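Local coordinates for uncharacterized protein YP_928783.1 (Shewanella amazonensis SB2B, PDB 3KE2), which is of unknown function but carries a winged helix-turn-helix domain, a fold that in many relatives binds DNA, at residues 31-36 with 75-80; 60-65 with 81-86. All blocks are in the same frame, centred on the assembly; numbering follows the deposited sequence.

Contact 1. Residues 31-36 with 75-80. With NO3 (nitrate ion), chain D.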
ATOM      1  N   ASP A  31       1.444 -14.693  10.320  1.00 23.87           N
ATOM      2  CA  ASP A  31       0.901 -16.054  10.576  1.00 24.19           C
ATOM      3  C   ASP A  31       1.889 -17.026  11.258  1.00 22.63           C
ATOM      4  O   ASP A  31       1.476 -18.084  11.716  1.00 22.98           O
ATOM      5  CB  ASP A  31       0.344 -16.680   9.270  1.00 25.14           C
ATOM      6  CG  ASP A  31      -0.777 -15.789   8.571  1.00 29.65           C
ATOM      7  OD1 ASP A  31      -0.985 -14.574   8.913  1.00 32.99           O
ATOM      8  OD2 ASP A  31      -1.444 -16.322   7.642  1.00 34.97           O
ATOM      9  N   ALA A  32       3.164 -16.651  11.325  1.00 21.18           N
ATOM     10  CA  ALA A  32       4.226 -17.447  11.948  1.00 20.37           C
ATOM     11  C   ALA A  32       5.403 -16.553  12.418  1.00 20.00           C
ATOM     12  O   ALA A  32       5.586 -15.442  11.928  1.00 19.61           O
ATOM     13  CB  ALA A  32       4.730 -18.511  10.985  1.00 19.24           C
ATOM     14  N   ARG A  33       6.196 -17.051  13.362  1.00 19.53           N
ATOM     15  CA  ARG A  33       7.349 -16.325  13.849  1.00 19.42           C
ATOM     16  C   ARG A  33       8.502 -16.505  12.891  1.00 18.65           C
ATOM     17  O   ARG A  33       9.032 -17.605  12.752  1.00 18.30           O
ATOM     18  CB  ARG A  33       7.769 -16.801  15.228  1.00 19.91           C
ATOM     19  CG  ARG A  33       6.694 -16.553  16.221  1.00 22.24           C
ATOM     20  CD  ARG A  33       7.146 -16.685  17.648  1.00 24.17           C
ATOM     21  NE  ARG A  33       6.029 -16.318  18.511  1.00 26.65           N
ATOM     22  CZ  ARG A  33       6.073 -16.259  19.840  1.00 29.54           C
ATOM     23  NH1 ARG A  33       7.197 -16.532  20.511  1.00 30.17           N
ATOM     24  NH2 ARG A  33       4.980 -15.910  20.507  1.00 30.79           N
ATOM     25  N   HIS A  34       8.882 -15.405  12.251  1.00 17.44           N
ATOM     26  CA  HIS A  34       9.951 -15.390  11.300  1.00 16.85           C
ATOM     27  C   HIS A  34      10.986 -14.363  11.592  1.00 16.70           C
ATOM     28  O   HIS A  34      10.697 -13.342  12.229  1.00 16.63           O
ATOM     29  CB  HIS A  34       9.451 -14.985   9.914  1.00 16.27           C
ATOM     30  CG  HIS A  34       8.806 -16.081   9.153  1.00 15.48           C
ATOM     31  ND1 HIS A  34       9.530 -17.053   8.511  1.00 14.51           N
ATOM     32  CD2 HIS A  34       7.507 -16.330   8.873  1.00 16.08           C
ATOM     33  CE1 HIS A  34       8.703 -17.880   7.902  1.00 15.48           C
ATOM     34  NE2 HIS A  34       7.467 -17.463   8.104  1.00 14.95           N
ATOM     35  N   ASN A  35      12.188 -14.640  11.073  1.00 15.95           N
ATOM     36  CA  ASN A  35      13.287 -13.690  11.069  1.00 15.61           C
ATOM     37  C   ASN A  35      13.888 -13.695   9.643  1.00 15.27           C
ATOM     38  O   ASN A  35      13.360 -14.337   8.752  1.00 15.14           O
ATOM     39  CB  ASN A  35      14.300 -13.939  12.193  1.00 15.78           C
ATOM     40  CG  ASN A  35      14.935 -15.288  12.143  1.00 15.01           C
ATOM     41  OD1 ASN A  35      14.981 -15.949  11.121  1.00 14.45           O
ATOM     42  ND2 ASN A  35      15.468 -15.693  13.275  1.00 16.17           N
ATOM     43  N   LEU A  36      14.959 -12.955   9.419  1.00 15.32           N
ATOM     44  CA  LEU A  36      15.531 -12.860   8.082  1.00 15.26           C
ATOM     45  C   LEU A  36      15.946 -14.226   7.552  1.00 15.26           C
ATOM     46  O   LEU A  36      15.645 -14.583   6.424  1.00 15.31           O
ATOM     47  CB  LEU A  36      16.710 -11.891   8.085  1.00 15.00           C
ATOM     48  CG  LEU A  36      16.368 -10.426   8.339  1.00 15.01           C
ATOM     49  CD1 LEU A  36      17.634  -9.611   8.341  1.00 13.74           C
ATOM     50  CD2 LEU A  36      15.386  -9.862   7.286  1.00 14.59           C
ATOM     51  N   ALA A  75      16.954 -16.196  19.142  1.00 21.86           N
ATOM     52  CA  ALA A  75      16.962 -15.379  17.952  1.00 21.86           C
ATOM     53  C   ALA A  75      15.607 -14.678  17.984  1.00 21.47           C
ATOM     54  O   ALA A  75      14.612 -15.249  18.444  1.00 22.67           O
ATOM     55  CB  ALA A  75      17.167 -16.222  16.692  1.00 21.24           C
ATOM     56  N   GLY A  76      15.536 -13.449  17.548  1.00 20.45           N
ATOM     57  CA  GLY A  76      14.259 -12.780  17.617  1.00 20.14           C
ATOM     58  C   GLY A  76      13.362 -13.124  16.451  1.00 19.67           C
ATOM     59  O   GLY A  76      13.716 -13.923  15.594  1.00 19.99           O
ATOM     60  N   TYR A  77      12.201 -12.497  16.419  1.00 19.04           N
ATOM     61  CA  TYR A  77      11.270 -12.695  15.337  1.00 18.94           C
ATOM     62  C   TYR A  77      10.540 -11.389  15.079  1.00 18.30           C
ATOM     63  O   TYR A  77      10.424 -10.558  15.952  1.00 18.31           O
ATOM     64  CB  TYR A  77      10.299 -13.821  15.660  1.00 19.19           C
ATOM     65  CG  TYR A  77       9.385 -13.557  16.829  1.00 19.74           C
ATOM     66  CD1 TYR A  77       9.758 -13.891  18.134  1.00 20.39           C
ATOM     67  CD2 TYR A  77       8.139 -12.985  16.630  1.00 20.29           C
ATOM     68  CE1 TYR A  77       8.903 -13.633  19.218  1.00 20.30           C
ATOM     69  CE2 TYR A  77       7.280 -12.732  17.691  1.00 20.79           C
ATOM     70  CZ  TYR A  77       7.662 -13.062  18.978  1.00 20.99           C
ATOM     71  OH  TYR A  77       6.780 -12.811  20.001  1.00 21.25           O
ATOM     72  N   TYR A  78      10.094 -11.190  13.859  1.00 18.04           N
ATOM     73  CA  TYR A  78       9.379  -9.988  13.524  1.00 17.64           C
ATOM     74  C   TYR A  78       7.910 -10.093  13.913  1.00 17.67           C
ATOM     75  O   TYR A  78       7.318 -11.159  13.882  1.00 17.39           O
ATOM     76  CB  TYR A  78       9.476  -9.718  12.024  1.00 17.59           C
ATOM     77  CG  TYR A  78      10.854  -9.333  11.508  1.00 17.54           C
ATOM     78  CD1 TYR A  78      11.291  -8.013  11.561  1.00 16.39           C
ATOM     79  CD2 TYR A  78      11.706 -10.277  10.915  1.00 17.77           C
ATOM     80  CE1 TYR A  78      12.539  -7.648  11.057  1.00 16.12           C
ATOM     81  CE2 TYR A  78      12.984  -9.910  10.412  1.00 16.80           C
ATOM     82  CZ  TYR A  78      13.379  -8.592  10.487  1.00 17.01           C
ATOM     83  OH  TYR A  78      14.620  -8.196  10.008  1.00 18.18           O
ATOM     84  N   ARG A  79       7.341  -8.965  14.293  1.00 18.21           N
ATOM     85  CA  ARG A  79       5.937  -8.868  14.628  1.00 19.00           C
ATOM     86  C   ARG A  79       5.366  -7.575  14.068  1.00 19.22           C
ATOM     87  O   ARG A  79       6.034  -6.537  14.100  1.00 20.26           O
ATOM     88  CB  ARG A  79       5.709  -8.887  16.127  1.00 19.02           C
ATOM     89  CG  ARG A  79       4.253  -8.668  16.508  1.00 20.76           C
ATOM     90  CD  ARG A  79       3.992  -9.104  17.922  1.00 24.72           C
ATOM     91  NE  ARG A  79       4.839  -8.358  18.833  1.00 28.90           N
ATOM     92  CZ  ARG A  79       5.211  -8.766  20.053  1.00 32.45           C
ATOM     93  NH1 ARG A  79       4.868  -9.959  20.551  1.00 32.87           N
ATOM     94  NH2 ARG A  79       5.987  -7.978  20.764  1.00 33.23           N
ATOM     95  N   ILE A  80       4.128  -7.633  13.586  1.00 18.89           N
ATOM     96  CA  ILE A  80       3.459  -6.474  13.058  1.00 18.61           C
ATOM     97  C   ILE A  80       2.819  -5.753  14.226  1.00 19.16           C
ATOM     98  O   ILE A  80       1.922  -6.311  14.878  1.00 18.73           O
ATOM     99  CB  ILE A  80       2.385  -6.881  12.032  1.00 18.51           C
ATOM    100  CG1 ILE A  80       3.022  -7.710  10.902  1.00 18.35           C
ATOM    101  CG2 ILE A  80       1.677  -5.675  11.487  1.00 17.62           C
ATOM    102  CD1 ILE A  80       4.140  -7.052  10.221  1.00 17.15           C
TER
HETATM  103  N   NO3 D 117      17.786 -12.767  11.519  1.00 35.47           N
HETATM  104  O1  NO3 D 117      16.904 -11.722  11.281  1.00 36.08           O
HETATM  105  O2  NO3 D 117      18.899 -12.557  12.332  1.00 34.66           O
HETATM  106  O3  NO3 D 117      17.525 -14.008  10.940  1.00 35.80           O
HETATM  107  O   HOH W   1       7.360 -13.059  12.068  1.00 13.50           O

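Contact 2. Residues 60-65 with 81-86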
ATOM      1  N   ILE A  60       4.376   2.479   3.884  1.00 16.53           N
ATOM      2  CA  ILE A  60       2.967   2.200   3.623  1.00 15.79           C
ATOM      3  C   ILE A  60       2.164   2.051   4.914  1.00 15.69           C
ATOM      4  O   ILE A  60       1.061   1.533   4.898  1.00 15.39           O
ATOM      5  CB  ILE A  60       2.801   0.963   2.681  1.00 15.74           C
ATOM      6  CG1 ILE A  60       3.298  -0.346   3.312  1.00 15.27           C
ATOM      7  CG2 ILE A  60       3.531   1.253   1.336  1.00 15.40           C
ATOM      8  CD1 ILE A  60       2.828  -1.642   2.559  1.00 13.42           C
ATOM      9  N   GLY A  61       2.720   2.516   6.030  1.00 15.76           N
ATOM     10  CA  GLY A  61       2.017   2.477   7.331  1.00 16.02           C
ATOM     11  C   GLY A  61       1.990   1.194   8.151  1.00 15.88           C
ATOM     12  O   GLY A  61       1.205   1.082   9.089  1.00 15.45           O
ATOM     13  N   ILE A  62       2.801   0.214   7.774  1.00 16.55           N
ATOM     14  CA  ILE A  62       2.887  -1.041   8.522  1.00 16.96           C
ATOM     15  C   ILE A  62       4.054  -0.878   9.497  1.00 17.78           C
ATOM     16  O   ILE A  62       5.211  -0.681   9.074  1.00 18.04           O
ATOM     17  CB  ILE A  62       3.101  -2.268   7.624  1.00 16.58           C
ATOM     18  CG1 ILE A  62       1.946  -2.413   6.631  1.00 17.25           C
ATOM     19  CG2 ILE A  62       3.199  -3.513   8.449  1.00 15.64           C
ATOM     20  CD1 ILE A  62       2.063  -3.607   5.646  1.00 15.96           C
ATOM     21  N   GLU A  63       3.752  -0.898  10.795  1.00 18.28           N
ATOM     22  CA  GLU A  63       4.784  -0.785  11.816  1.00 18.77           C
ATOM     23  C   GLU A  63       5.167  -2.195  12.223  1.00 18.54           C
ATOM     24  O   GLU A  63       4.316  -2.963  12.682  1.00 18.92           O
ATOM     25  CB  GLU A  63       4.278   0.001  13.004  1.00 19.13           C
ATOM     26  CG  GLU A  63       3.788   1.418  12.599  1.00 22.12           C
ATOM     27  CD  GLU A  63       3.107   2.189  13.736  1.00 24.59           C
ATOM     28  OE1 GLU A  63       3.009   1.640  14.879  1.00 26.38           O
ATOM     29  OE2 GLU A  63       2.665   3.344  13.466  1.00 24.98           O
ATOM     30  N   VAL A  64       6.440  -2.526  12.027  1.00 17.78           N
ATOM     31  CA  VAL A  64       6.977  -3.819  12.354  1.00 17.36           C
ATOM     32  C   VAL A  64       8.049  -3.678  13.425  1.00 17.25           C
ATOM     33  O   VAL A  64       8.835  -2.730  13.408  1.00 17.07           O
ATOM     34  CB  VAL A  64       7.589  -4.523  11.107  1.00 17.41           C
ATOM     35  CG1 VAL A  64       8.589  -3.648  10.409  1.00 17.61           C
ATOM     36  CG2 VAL A  64       8.264  -5.768  11.507  1.00 18.36           C
ATOM     37  N   GLU A  65       8.054  -4.634  14.365  1.00 16.78           N
ATOM     38  CA  GLU A  65       9.003  -4.713  15.464  1.00 15.91           C
ATOM     39  C   GLU A  65       9.756  -6.004  15.381  1.00 15.21           C
ATOM     40  O   GLU A  65       9.266  -6.966  14.791  1.00 14.85           O
ATOM     41  CB  GLU A  65       8.286  -4.826  16.784  1.00 16.00           C
ATOM     42  CG  GLU A  65       7.488  -3.695  17.224  1.00 17.26           C
ATOM     43  CD  GLU A  65       6.643  -4.070  18.418  1.00 17.44           C
ATOM     44  OE1 GLU A  65       6.261  -5.256  18.542  1.00 17.88           O
ATOM     45  OE2 GLU A  65       6.347  -3.182  19.217  1.00 19.23           O
ATOM     46  N   ARG A  81       3.303  -4.537  14.523  1.00 19.62           N
ATOM     47  CA  ARG A  81       2.752  -3.722  15.621  0.50 19.62           C
ATOM     48  C   ARG A  81       1.395  -3.226  15.191  1.00 19.50           C
ATOM     49  O   ARG A  81       0.441  -3.266  15.961  1.00 19.99           O
ATOM     50  CB  ARG A  81       3.654  -2.539  15.988  0.50 19.84           C
ATOM     51  CG  ARG A  81       3.044  -1.594  17.058  0.50 20.72           C
ATOM     52  CD  ARG A  81       3.958  -0.406  17.423  0.50 21.34           C
ATOM     53  NE  ARG A  81       3.314   0.505  18.378  0.50 21.34           N
ATOM     54  CZ  ARG A  81       3.457   0.440  19.697  0.50 20.40           C
ATOM     55  NH1 ARG A  81       4.236  -0.481  20.238  0.50 20.13           N
ATOM     56  NH2 ARG A  81       2.822   1.301  20.472  0.50 20.24           N
ATOM     57  N   THR A  82       1.303  -2.743  13.949  1.00 19.08           N
ATOM     58  CA  THR A  82       0.009  -2.284  13.401  1.00 18.22           C
ATOM     59  C   THR A  82       0.046  -2.351  11.890  1.00 17.89           C
ATOM     60  O   THR A  82       1.090  -2.106  11.289  1.00 17.60           O
ATOM     61  CB  THR A  82      -0.372  -0.875  13.795  1.00 18.03           C
ATOM     62  OG1 THR A  82      -1.729  -0.648  13.386  1.00 18.80           O
ATOM     63  CG2 THR A  82       0.551   0.156  13.145  1.00 17.17           C
ATOM     64  N   TRP A  83      -1.083  -2.729  11.292  1.00 17.49           N
ATOM     65  CA  TRP A  83      -1.194  -2.774   9.836  1.00 17.18           C
ATOM     66  C   TRP A  83      -1.526  -1.410   9.281  1.00 16.84           C
ATOM     67  O   TRP A  83      -1.351  -1.164   8.089  1.00 16.60           O
ATOM     68  CB  TRP A  83      -2.273  -3.745   9.388  1.00 17.24           C
ATOM     69  CG  TRP A  83      -1.867  -5.145   9.479  1.00 17.51           C
ATOM     70  CD1 TRP A  83      -1.952  -5.949  10.563  1.00 16.28           C
ATOM     71  CD2 TRP A  83      -1.324  -5.941   8.421  1.00 17.65           C
ATOM     72  NE1 TRP A  83      -1.487  -7.197  10.252  1.00 16.51           N
ATOM     73  CE2 TRP A  83      -1.086  -7.219   8.946  1.00 16.88           C
ATOM     74  CE3 TRP A  83      -1.015  -5.694   7.075  1.00 18.17           C
ATOM     75  CZ2 TRP A  83      -0.564  -8.258   8.183  1.00 17.99           C
ATOM     76  CZ3 TRP A  83      -0.489  -6.736   6.305  1.00 18.36           C
ATOM     77  CH2 TRP A  83      -0.264  -8.000   6.869  1.00 18.55           C
ATOM     78  N   GLY A  84      -2.029  -0.536  10.146  1.00 16.68           N
ATOM     79  CA  GLY A  84      -2.415   0.800   9.753  1.00 16.64           C
ATOM     80  C   GLY A  84      -3.431   0.823   8.624  1.00 16.40           C
ATOM     81  O   GLY A  84      -4.479   0.195   8.716  1.00 16.86           O
ATOM     82  N   PRO A  85      -3.104   1.505   7.526  1.00 16.22           N
ATOM     83  CA  PRO A  85      -4.063   1.635   6.445  1.00 16.45           C
ATOM     84  C   PRO A  85      -4.225   0.382   5.593  1.00 16.89           C
ATOM     85  O   PRO A  85      -5.077   0.379   4.685  1.00 17.50           O
ATOM     86  CB  PRO A  85      -3.438   2.741   5.586  1.00 16.15           C
ATOM     87  CG  PRO A  85      -2.000   2.505   5.701  1.00 15.95           C
ATOM     88  CD  PRO A  85      -1.784   2.041   7.137  1.00 16.04           C
ATOM     89  N   ILE A  86      -3.421  -0.648   5.865  1.00 16.71           N
ATOM     90  CA  ILE A  86      -3.445  -1.881   5.094  1.00 16.57           C
ATOM     91  C   ILE A  86      -4.379  -2.912   5.703  1.00 17.21           C
ATOM     92  O   ILE A  86      -4.397  -3.162   6.919  1.00 17.77           O
ATOM     93  CB  ILE A  86      -2.039  -2.501   4.992  1.00 16.30           C
ATOM     94  CG1 ILE A  86      -1.044  -1.483   4.426  1.00 15.83           C
ATOM     95  CG2 ILE A  86      -2.053  -3.752   4.139  1.00 15.71           C
ATOM     96  CD1 ILE A  86      -1.433  -0.889   3.150  1.00 13.58           C
TER
HETATM   97  O   HOH W   2       1.949   2.323  17.192  1.00 20.94           O

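Contact 1. Residues 31-36 with 75-80
Water 1 is the best-held polar atom here, gripped by three backbone groups: it accepts from His34 N at 2.8 Å and lies within bonding distance of Ala32 O (3.0 Å) and Tyr78 O (2.6 Å), which compete for its protons. Next to it the two segments meet directly, Tyr78 N lying 2.8 Å from His34 O. That bond is nearly straight, 166° at the hydrogen, and arrives almost along the C=O axis; the same oxygen also takes a CA-H...O contact from Tyr77. Around this short backbone join residues 33-36 run almost at right angles to residues 75-78. This is consistent with a winged helix fold, in which the hairpin would be the wing packing against the helices, and the side chains extend the join both ways.

On one flank Arg33, extended from CG to NE, runs over a face of the Tyr77 ring. Its CD sits 3.6 Å above the ring centroid, practically on the normal, in a CH-pi contact. Further out the guanidinium lies flat over the phenol end, CZ nearest to Tyr77 OH, with the two planes only 13° apart.

On the other flank the Tyr78 ring turns its edge to the Asn35-Leu36 peptide. Its hydroxyl reaches Leu36, whose CD2 approaches Tyr78 OH to 3.3 Å, while Phe66 meets the ring edge-to-face. Asn35 stands at the N-cap of helix 36-43: its OD1 caps a backbone N in the first turn, while ND2 makes a weak bond to Gly76 O. The imidazole of His34 leads away from the strand, to Ser38 OG. A nitrate ion, probably from the crystallisation liquor, occupies the helix start: O1 accepts from Leu36 N at 3.0 Å, and Leu37 N binds the ion as well.

Contact 2. Residues 60-65 with 81-86
Backbone hydrogen bonds set the register at this open end of the hairpin formed by strands 63-67 and 77-82. Glu63 and Thr82 form an antiparallel hydrogen-bonded pair, with Glu63 N 3.0 Å from Thr82 O. In return Glu63 O receives two donors, Thr82 N and a closer one: Arg81 N lies 2.6 Å from Glu63 O. Two residues thus face one, a classic beta bulge. Beyond it the chain turns away: Thr82 OG1, anti to its own backbone N, accepts from Gly84 N in an ST turn, and a type II' turn from Trp83 to Ile86 follows. Gly61 and Gly84, both at positive phi, come close in the backbone, and Pro85 CD packs against Gly61 O.

Charged groups gather beside the bulge. The extended Arg81 chain runs alongside Glu63, whose OE1 lies at the guanidinium edge, 3.7 Å from Arg81 NE in a long salt bridge. Water 2 bridges the same two atoms, donating to OE1 and accepting from NE. Glu65, two residues further along the same strand, places OE2 3.6 Å from Arg81 NH1, its carboxylate turned 61° from the guanidinium.

Carbon packing completes the contact. Thr82 CG2 lies along the Glu63 chain, 3.3 Å from Glu63 CD. The Ile62 and Ile86 side chains cross at about a right angle, CG1 to CG1 3.8 Å, and Ile62 CD1 touches Trp83 CE3. Pro85 sets ring carbon CG against the backbone carbonyl of Ile60. At the dimer interface Ile86 packs on Ile86 of the second subunit.

Long and partly water-bridged, the rim ion pairs probably add little strength, Arg79 being a further weak partner of Glu65; the isoleucine end relies largely on apolar packing, beside the turn's own backbone bond.

In the fold
From the N terminus, helix 14-31 runs into the loop 31-36, whose partner comes only after the chain has made helices 36-43 and 47-55, then segment 60-65, which leads into strand 63-67, and the hairpin tip. There 75-80 returns to close the long loop of contact 1. Residues 81-86 follow at once and close the shorter loop of contact 2, so the two contacts cross. Both draw on strand 77-82: contact 1 ties the hairpin to the helices, contact 2 joins its strands at the base, before helix 88-102. Arg79 and Glu65, with a weak ion pair, and Tyr78 against Val64 link the two.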